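PDB 7A0Q: CrtC domain-containing protein from Fusarium vanettenii 77-13-4, which probably catalyses the hydration of the plant isoflavonoid phytoalexin kievitone, a lyase-type reaction expected to detoxify this defence compound. Local coordinates for residues Val75-Leu80 and Thr86-Ser91. Numbering follows the deposited sequence.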
# COMPACT_ATOMS: atom_id res chain seq x y z
N VAL A 75 -0.21 -1.78 10.30
CA VAL A 75 -1.64 -2.06 10.20
C VAL A 75 -2.10 -1.78 8.78
O VAL A 75 -1.87 -0.69 8.25
CB VAL A 75 -2.45 -1.22 11.20
CG1 VAL A 75 -3.94 -1.51 11.03
CG2 VAL A 75 -2.03 -1.57 12.62
N LEU A 76 -2.78 -2.75 8.18
CA LEU A 76 -3.25 -2.67 6.81
C LEU A 76 -4.77 -2.60 6.77
O LEU A 76 -5.44 -3.30 7.53
CB LEU A 76 -2.79 -3.89 6.02
CG LEU A 76 -1.44 -3.86 5.33
CD1 LEU A 76 -0.33 -3.24 6.19
CD2 LEU A 76 -1.10 -5.28 4.99
N ALA A 77 -5.30 -1.76 5.89
CA ALA A 77 -6.74 -1.72 5.62
C ALA A 77 -6.93 -1.59 4.12
O ALA A 77 -6.23 -0.81 3.47
CB ALA A 77 -7.41 -0.54 6.32
N HIS A 78 -7.90 -2.34 3.57
CA HIS A 78 -8.09 -2.32 2.12
C HIS A 78 -9.54 -2.62 1.78
O HIS A 78 -10.07 -3.65 2.21
CB HIS A 78 -7.17 -3.34 1.46
CG HIS A 78 -7.36 -3.46 -0.02
ND1 HIS A 78 -7.37 -4.67 -0.67
CD2 HIS A 78 -7.55 -2.51 -0.97
CE1 HIS A 78 -7.54 -4.46 -1.97
NE2 HIS A 78 -7.67 -3.16 -2.17
N TYR A 79 -10.17 -1.75 0.99
CA TYR A 79 -11.50 -2.00 0.43
C TYR A 79 -11.39 -2.07 -1.09
O TYR A 79 -10.79 -1.19 -1.71
CB TYR A 79 -12.49 -0.90 0.81
CG TYR A 79 -13.91 -1.13 0.31
CD1 TYR A 79 -14.28 -0.78 -0.98
CD2 TYR A 79 -14.87 -1.70 1.15
CE1 TYR A 79 -15.59 -0.99 -1.44
CE2 TYR A 79 -16.17 -1.91 0.70
CZ TYR A 79 -16.52 -1.56 -0.59
OH TYR A 79 -17.81 -1.76 -1.01
N LEU A 80 -12.01 -3.09 -1.68
CA LEU A 80 -12.02 -3.25 -3.13
C LEU A 80 -13.46 -3.33 -3.62
O LEU A 80 -14.25 -4.15 -3.12
CB LEU A 80 -11.25 -4.51 -3.55
CG LEU A 80 -11.20 -4.72 -5.07
CD1 LEU A 80 -10.35 -3.66 -5.74
CD2 LEU A 80 -10.70 -6.11 -5.43
N THR A 86 -17.72 -7.08 -3.34
CA THR A 86 -16.81 -6.16 -2.69
C THR A 86 -16.10 -6.91 -1.58
O THR A 86 -16.52 -7.99 -1.16
CB THR A 86 -17.55 -4.96 -2.09
OG1 THR A 86 -18.35 -5.42 -1.00
CG2 THR A 86 -18.44 -4.30 -3.11
N TYR A 87 -15.02 -6.32 -1.06
CA TYR A 87 -14.49 -6.86 0.18
C TYR A 87 -13.74 -5.78 0.93
O TYR A 87 -13.32 -4.76 0.37
CB TYR A 87 -13.59 -8.08 -0.04
CG TYR A 87 -12.31 -7.92 -0.84
CD1 TYR A 87 -11.22 -7.20 -0.36
CD2 TYR A 87 -12.16 -8.58 -2.05
CE1 TYR A 87 -10.04 -7.11 -1.09
CE2 TYR A 87 -10.97 -8.50 -2.79
CZ TYR A 87 -9.92 -7.75 -2.30
OH TYR A 87 -8.74 -7.67 -3.01
N PHE A 88 -13.64 -6.00 2.23
CA PHE A 88 -12.72 -5.28 3.09
C PHE A 88 -11.79 -6.30 3.73
O PHE A 88 -12.24 -7.37 4.15
CB PHE A 88 -13.46 -4.49 4.18
CG PHE A 88 -12.55 -3.67 5.07
CD1 PHE A 88 -12.09 -2.42 4.66
CD2 PHE A 88 -12.17 -4.14 6.32
CE1 PHE A 88 -11.25 -1.66 5.49
CE2 PHE A 88 -11.34 -3.39 7.16
CZ PHE A 88 -10.88 -2.14 6.74
N ARG A 89 -10.51 -5.98 3.79
CA ARG A 89 -9.55 -6.85 4.44
C ARG A 89 -8.56 -6.00 5.23
O ARG A 89 -8.34 -4.82 4.93
CB ARG A 89 -8.83 -7.77 3.42
CG ARG A 89 -8.09 -7.04 2.31
CD ARG A 89 -7.63 -8.03 1.26
NE ARG A 89 -6.85 -7.39 0.21
CZ ARG A 89 -6.30 -8.04 -0.82
NH1 ARG A 89 -6.46 -9.36 -0.94
NH2 ARG A 89 -5.60 -7.37 -1.73
N ALA A 90 -8.00 -6.59 6.28
CA ALA A 90 -7.16 -5.82 7.20
C ALA A 90 -6.25 -6.78 7.95
O ALA A 90 -6.57 -7.96 8.12
CB ALA A 90 -8.01 -5.01 8.20
N SER A 91 -5.14 -6.23 8.44
CA SER A 91 -4.20 -7.04 9.21
C SER A 91 -3.46 -6.16 10.20
O SER A 91 -3.38 -4.93 10.05
CB SER A 91 -3.20 -7.77 8.31
OG SER A 91 -2.31 -6.87 7.66
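Leu76, His78 and Leu80 pair with Ser91, Arg89 and Tyr87 as the hydrogen-bonded pairs of an antiparallel hairpin, six backbone bonds in all, between segments whose axes come within 4.6 Å. On the His78 face, the arginine and histidine side chains run next to each other and point the same way. Arg89 starts from between its own N and carbonyl carbon (chi1 58°), then extends straight, which brings NE to the ring edge of His78. Arg89 NE donates to His78 ND1 at 2.9 Å, lying in the imidazole plane, although the bond is bent, 139° at the hydrogen, and the guanidinium is turned 42° from the ring. Tyr87 folds over the same patch: its OH sits 3.3 Å above the centre of the guanidinium plane of Arg89, and one ring face takes a CH-pi contact from Leu80 CB, 3.9 Å from the centroid. On the reverse face, Phe88 CZ rests on Ala77 CB at 3.8 Å, while Tyr79 OH bonds to Thr110 and lies against Thr86, a residue of the magnesium site. With ND1 accepting from Arg89 and NE2 hydrogen-bonded to Ser58 OG, both ring nitrogens of His78 are satisfied and its rotation is fixed within this buried lipocalin-like sheet.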